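Local coordinates for Tol-Pal system protein TolB (Acinetobacter baumannii, PDB 7MX5) that is the periplasmic part of the Tol-Pal system, thought to support the integrity of the outer membrane and its inward folding at cell division, at residues K213-A218 and F230-N235; N237-Q242 and V250-N255. All coordinates share one frame; numbering follows the deposited sequence.

How the interactions relate
Interaction 1 joins strands 215-221 and 227-232, and interaction 2 joins strands 239-244 and 249-252. All four belong to one antiparallel four-stranded sheet, a blade of the beta-propeller, in which they lie side by side in chain order. The two contacts therefore sit in series, with centres about 8 Å apart. The middle strands, 227-232 and 239-244, connect them. Tyr241 N lies 2.8 Å from Phe230 O, and Ala232 N lies 2.9 Å from Glu239 O, both probable hydrogen bonds. The Tyr241 ring also packs on this seam, with CE1 3.2 Å from Ala232 O. Both contacts lie on the same side of the chain's centre.

Interaction 1 (K213-A218 and F230-N235); sequences KGLNGA and FTASMN
Asn216 and Gly217 both face Thr231, which makes a classic beta bulge between antiparallel strands 215-221 and 227-232 of a propeller blade. Thr231 O takes two donors from the same face of its carbonyl plane. Gly217 N gives the straighter bond, at 165°, and Asn216 N sits above the plane. Thr231 N returns a 2.7 Å bond to Gly217 O. Ser233 N also donates to Gly214 O, but the modelled 2.5 Å is doubtfully short. The Asn216 side chain reaches across toward the same end: Ser233 OG donates to Asn216 OD1 at 2.7 Å, in the amide plane and on a lone pair. With chi1 -73°, Asn216 CG is anti to the carbonyl carbon and 3.7 Å from Ser233 OG.

On the face of Leu215 and Ala232, CD1 of Leu215 lies 3.6 Å from CD2 of Phe230, and the two side chains cross at about a right angle. Ile196 of strand 195-200 touches both. At the loop end, the Met234 methyl CE meets Lys213 NZ at 3.6 Å. Gly217 has backbone angles that would jam a CB against the preceding carbonyl. Thr231 OG1 is held by Thr261 O, and a water donates to this OG1 and to Ala218 O.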
loop_
_atom_site.group_PDB
_atom_site.type_symbol
_atom_site.label_atom_id
_atom_site.label_comp_id
_atom_site.label_asym_id
_atom_site.label_seq_id
_atom_site.Cartn_x
_atom_site.Cartn_y
_atom_site.Cartn_z
ATOM N N LYS A 213 30.168 0.801 -6.050
ATOM C CA LYS A 213 30.632 0.880 -4.670
ATOM C C LYS A 213 29.808 1.857 -3.838
ATOM O O LYS A 213 29.580 1.619 -2.646
ATOM C CB LYS A 213 32.108 1.276 -4.645
ATOM C CG LYS A 213 32.513 2.180 -5.801
ATOM C CD LYS A 213 33.992 2.529 -5.756
ATOM C CE LYS A 213 34.545 2.747 -7.156
ATOM N NZ LYS A 213 35.609 3.789 -7.183
ATOM N N GLY A 214 29.363 2.956 -4.436
ATOM C CA GLY A 214 28.659 3.985 -3.703
ATOM C C GLY A 214 27.151 3.908 -3.741
ATOM O O GLY A 214 26.488 4.841 -3.278
ATOM N N LEU A 215 26.585 2.825 -4.267
ATOM C CA LEU A 215 25.138 2.715 -4.406
ATOM C C LEU A 215 24.476 2.614 -3.037
ATOM O O LEU A 215 24.728 1.669 -2.282
ATOM C CB LEU A 215 24.786 1.498 -5.259
ATOM C CG LEU A 215 23.298 1.263 -5.529
ATOM C CD1 LEU A 215 22.698 2.439 -6.281
ATOM C CD2 LEU A 215 23.093 -0.033 -6.299
ATOM N N ASN A 216 23.631 3.594 -2.714
ATOM C CA ASN A 216 22.811 3.532 -1.510
ATOM C C ASN A 216 21.495 2.807 -1.759
ATOM O O ASN A 216 21.036 2.041 -0.903
ATOM C CB ASN A 216 22.533 4.941 -0.980
ATOM C CG ASN A 216 23.752 5.576 -0.344
ATOM O OD1 ASN A 216 24.618 6.114 -1.034
ATOM N ND2 ASN A 216 23.824 5.519 0.981
ATOM N N GLY A 217 20.879 3.034 -2.916
ATOM C CA GLY A 217 19.656 2.345 -3.273
ATOM C C GLY A 217 18.451 3.250 -3.419
ATOM O O GLY A 217 18.516 4.274 -4.106
ATOM N N ALA A 218 17.345 2.871 -2.773
ATOM C CA ALA A 218 16.079 3.593 -2.814
ATOM C C ALA A 218 15.624 3.827 -4.250
ATOM O O ALA A 218 15.590 4.977 -4.710
ATOM C CB ALA A 218 16.193 4.926 -2.071
ATOM N N PHE A 230 17.527 6.812 -8.234
ATOM C CA PHE A 230 18.170 6.033 -7.187
ATOM C C PHE A 230 19.173 6.913 -6.460
ATOM O O PHE A 230 19.630 7.933 -6.984
ATOM C CB PHE A 230 18.851 4.776 -7.747
ATOM C CG PHE A 230 19.955 5.059 -8.730
ATOM C CD1 PHE A 230 19.667 5.401 -10.042
ATOM C CD2 PHE A 230 21.282 4.967 -8.344
ATOM C CE1 PHE A 230 20.682 5.652 -10.946
ATOM C CE2 PHE A 230 22.301 5.218 -9.244
ATOM C CZ PHE A 230 22.001 5.559 -10.547
ATOM N N THR A 231 19.500 6.507 -5.238
ATOM C CA THR A 231 20.464 7.209 -4.406
ATOM C C THR A 231 21.805 6.491 -4.448
ATOM O O THR A 231 21.864 5.258 -4.420
ATOM C CB THR A 231 19.975 7.310 -2.960
ATOM O OG1 THR A 231 18.573 7.611 -2.947
ATOM C CG2 THR A 231 20.731 8.403 -2.219
ATOM N N ALA A 232 22.881 7.271 -4.515
ATOM C CA ALA A 232 24.223 6.714 -4.574
ATOM C C ALA A 232 25.219 7.786 -4.163
ATOM O O ALA A 232 25.043 8.962 -4.490
ATOM C CB ALA A 232 24.550 6.190 -5.975
ATOM N N SER A 233 26.261 7.370 -3.452
ATOM C CA SER A 233 27.325 8.258 -2.994
ATOM C C SER A 233 28.644 7.704 -3.519
ATOM O O SER A 233 29.288 6.899 -2.844
ATOM C CB SER A 233 27.341 8.361 -1.472
ATOM O OG SER A 233 27.074 7.108 -0.870
ATOM N N MET A 234 29.040 8.132 -4.721
ATOM C CA MET A 234 30.323 7.701 -5.266
ATOM C C MET A 234 31.443 8.001 -4.278
ATOM O O MET A 234 32.271 7.137 -3.971
ATOM C CB MET A 234 30.587 8.387 -6.610
ATOM C CG MET A 234 30.604 7.455 -7.828
ATOM S SD MET A 234 31.349 5.810 -7.662
ATOM C CE MET A 234 32.945 6.157 -6.919
ATOM N N ASN A 235 31.459 9.219 -3.744
ATOM C CA ASN A 235 32.382 9.587 -2.681
ATOM C C ASN A 235 31.635 10.419 -1.654
ATOM O O ASN A 235 30.960 11.391 -2.009
ATOM C CB ASN A 235 33.590 10.359 -3.231
ATOM C CG ASN A 235 33.961 11.557 -2.375
ATOM O OD1 ASN A 235 34.794 11.456 -1.473
ATOM N ND2 ASN A 235 33.358 12.705 -2.667
HETATM O O HOH W 1 16.076 7.422 -4.537
#

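Interaction 2 (N237-Q242 and V250-N255); sequences NPEIYQ and VKRMTN
Tyr241 and Arg252 form an antiparallel non-hydrogen-bonded pair, with both side chains on the same face of the sheet. The backbone bonds lie on either side of this pair. Met253 N donates to Ile240 O at 3.0 Å, approaching nearly along the C=O axis. Gln242 N reaches Lys251 O at 3.4 Å, a weak bond.

The Tyr241 ring packs obliquely on the start of the Arg252 side chain. CE2 of Tyr241 lies 3.3 Å from Arg252 CB, and CD2 is 3.5 Å from both Arg252 CA and CB. The guanidinium stands at 83° to the ring, so it does not stack on it. On the other face of the sheet, Gln242 and Met253 cross obliquely. Gln242 is extended beyond CG, and its OE1 comes 3.2 Å from Met253 CE. Met253 SD rests near Gln242 CB. Ile240 CG2 lies 4.3 Å from Met253 CG.

The two strands form the hairpin at the outer end of a beta-propeller blade, with strand 249-252 the last of its four. Ile240 also touches Phe272 and Phe274 of strand 271-276, which belongs to the next four-stranded sheet.

Arg252 NH2 donates to Thr254 O at 2.8 Å within its own segment, a bond bent to 130°, with the oxygen somewhat out of the guanidinium plane. Glu239 OE2 stays 4.4 Å from Arg252 NE, well out of the guanidinium plane, so charge alone could attract them. Asp256 is also close to the Glu239 carboxylate; the like charges could raise the proton affinity of one of the two acids, which the positive charge of Arg252 would partly offset. Asn255 OD1 is hydrogen-bonded to Ser276 OG.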
loop_
_atom_site.group_PDB
_atom_site.type_symbol
_atom_site.label_atom_id
_atom_site.label_comp_id
_atom_site.label_asym_id
_atom_site.label_seq_id
_atom_site.Cartn_x
_atom_site.Cartn_y
_atom_site.Cartn_z
ATOM N N ASN A 237 28.954 11.660 0.368
ATOM C CA ASN A 237 27.575 11.873 0.775
ATOM C C ASN A 237 26.592 11.408 -0.297
ATOM O O ASN A 237 26.861 11.536 -1.496
ATOM C CB ASN A 237 27.335 13.355 1.076
ATOM C CG ASN A 237 28.537 14.014 1.726
ATOM O OD1 ASN A 237 29.516 14.343 1.055
ATOM N ND2 ASN A 237 28.473 14.200 3.038
ATOM N N PRO A 238 25.439 10.873 0.111
ATOM C CA PRO A 238 24.476 10.347 -0.865
ATOM C C PRO A 238 23.985 11.433 -1.809
ATOM O O PRO A 238 23.892 12.605 -1.443
ATOM C CB PRO A 238 23.336 9.816 0.013
ATOM C CG PRO A 238 23.960 9.610 1.364
ATOM C CD PRO A 238 24.955 10.719 1.491
ATOM N N GLU A 239 23.677 11.026 -3.040
ATOM C CA GLU A 239 23.189 11.926 -4.075
ATOM C C GLU A 239 22.120 11.214 -4.893
ATOM O O GLU A 239 22.095 9.984 -4.977
ATOM C CB GLU A 239 24.321 12.404 -4.998
ATOM C CG GLU A 239 24.825 13.809 -4.712
ATOM C CD GLU A 239 26.308 13.962 -4.975
ATOM O OE1 GLU A 239 26.906 13.039 -5.563
ATOM O OE2 GLU A 239 26.878 15.005 -4.595
ATOM N N ILE A 240 21.240 12.002 -5.505
ATOM C CA ILE A 240 20.155 11.468 -6.323
ATOM C C ILE A 240 20.615 11.388 -7.773
ATOM O O ILE A 240 21.169 12.351 -8.314
ATOM C CB ILE A 240 18.887 12.329 -6.195
ATOM C CG1 ILE A 240 18.259 12.159 -4.812
ATOM C CG2 ILE A 240 17.881 11.971 -7.280
ATOM C CD1 ILE A 240 18.173 13.444 -4.026
ATOM N N TYR A 241 20.380 10.238 -8.398
ATOM C CA TYR A 241 20.698 10.009 -9.799
ATOM C C TYR A 241 19.441 9.575 -10.537
ATOM O O TYR A 241 18.567 8.913 -9.968
ATOM C CB TYR A 241 21.778 8.933 -9.950
ATOM C CG TYR A 241 23.135 9.323 -9.414
ATOM C CD1 TYR A 241 23.446 9.154 -8.071
ATOM C CD2 TYR A 241 24.098 9.878 -10.244
ATOM C CE1 TYR A 241 24.683 9.516 -7.575
ATOM C CE2 TYR A 241 25.340 10.233 -9.756
ATOM C CZ TYR A 241 25.625 10.058 -8.422
ATOM O OH TYR A 241 26.861 10.421 -7.937
ATOM N N GLN A 242 19.349 9.950 -11.809
ATOM C CA GLN A 242 18.290 9.471 -12.686
ATOM C C GLN A 242 18.894 8.574 -13.756
ATOM O O GLN A 242 19.853 8.963 -14.431
ATOM C CB GLN A 242 17.526 10.621 -13.345
ATOM C CG GLN A 242 16.264 10.148 -14.058
ATOM C CD GLN A 242 15.504 11.264 -14.742
ATOM O OE1 GLN A 242 15.978 12.396 -14.827
ATOM N NE2 GLN A 242 14.311 10.950 -15.235
ATOM N N VAL A 250 23.436 7.015 -16.699
ATOM C CA VAL A 250 23.281 7.617 -15.371
ATOM C C VAL A 250 23.933 8.998 -15.334
ATOM O O VAL A 250 25.058 9.181 -15.814
ATOM C CB VAL A 250 23.847 6.730 -14.242
ATOM C CG1 VAL A 250 22.976 5.504 -14.049
ATOM C CG2 VAL A 250 25.280 6.331 -14.524
ATOM N N LYS A 251 23.219 9.972 -14.766
ATOM C CA LYS A 251 23.776 11.301 -14.533
ATOM C C LYS A 251 23.027 11.945 -13.374
ATOM O O LYS A 251 21.819 11.748 -13.223
ATOM C CB LYS A 251 23.704 12.176 -15.790
ATOM C CG LYS A 251 25.062 12.727 -16.220
ATOM C CD LYS A 251 25.672 13.608 -15.136
ATOM C CE LYS A 251 26.920 12.979 -14.525
ATOM N NZ LYS A 251 28.120 13.847 -14.668
ATOM N N ARG A 252 23.751 12.720 -12.572
ATOM C CA ARG A 252 23.304 13.126 -11.248
ATOM C C ARG A 252 22.441 14.384 -11.288
ATOM O O ARG A 252 22.429 15.135 -12.267
ATOM C CB ARG A 252 24.507 13.345 -10.333
ATOM C CG ARG A 252 25.362 14.541 -10.670
ATOM C CD ARG A 252 26.060 15.027 -9.419
ATOM N NE ARG A 252 25.154 15.787 -8.570
ATOM C CZ ARG A 252 25.160 17.108 -8.467
ATOM N NH1 ARG A 252 26.035 17.847 -9.128
ATOM N NH2 ARG A 252 24.266 17.702 -7.681
ATOM N N MET A 253 21.717 14.608 -10.187
ATOM C CA MET A 253 20.752 15.697 -10.123
ATOM C C MET A 253 20.938 16.620 -8.920
ATOM O O MET A 253 21.166 17.819 -9.105
ATOM C CB MET A 253 19.324 15.143 -10.141
ATOM C CG MET A 253 19.162 13.865 -10.946
ATOM S SD MET A 253 18.689 14.214 -12.651
ATOM C CE MET A 253 16.915 14.334 -12.477
ATOM N N THR A 254 20.784 16.112 -7.701
ATOM C CA THR A 254 20.794 17.059 -6.590
ATOM C C THR A 254 21.655 16.974 -5.333
ATOM O O THR A 254 22.803 17.419 -5.311
ATOM C CB THR A 254 19.351 17.324 -6.062
ATOM O OG1 THR A 254 18.364 16.893 -7.012
ATOM C CG2 THR A 254 19.153 18.804 -5.771
ATOM N N ASN A 255 21.072 16.395 -4.290
ATOM C CA ASN A 255 21.662 16.459 -2.960
ATOM C C ASN A 255 22.957 15.931 -2.365
ATOM O O ASN A 255 23.098 14.759 -2.075
ATOM C CB ASN A 255 20.583 16.315 -1.926
ATOM C CG ASN A 255 20.286 17.612 -1.283
ATOM O OD1 ASN A 255 20.274 17.727 -0.077
ATOM N ND2 ASN A 255 20.118 18.619 -2.092
#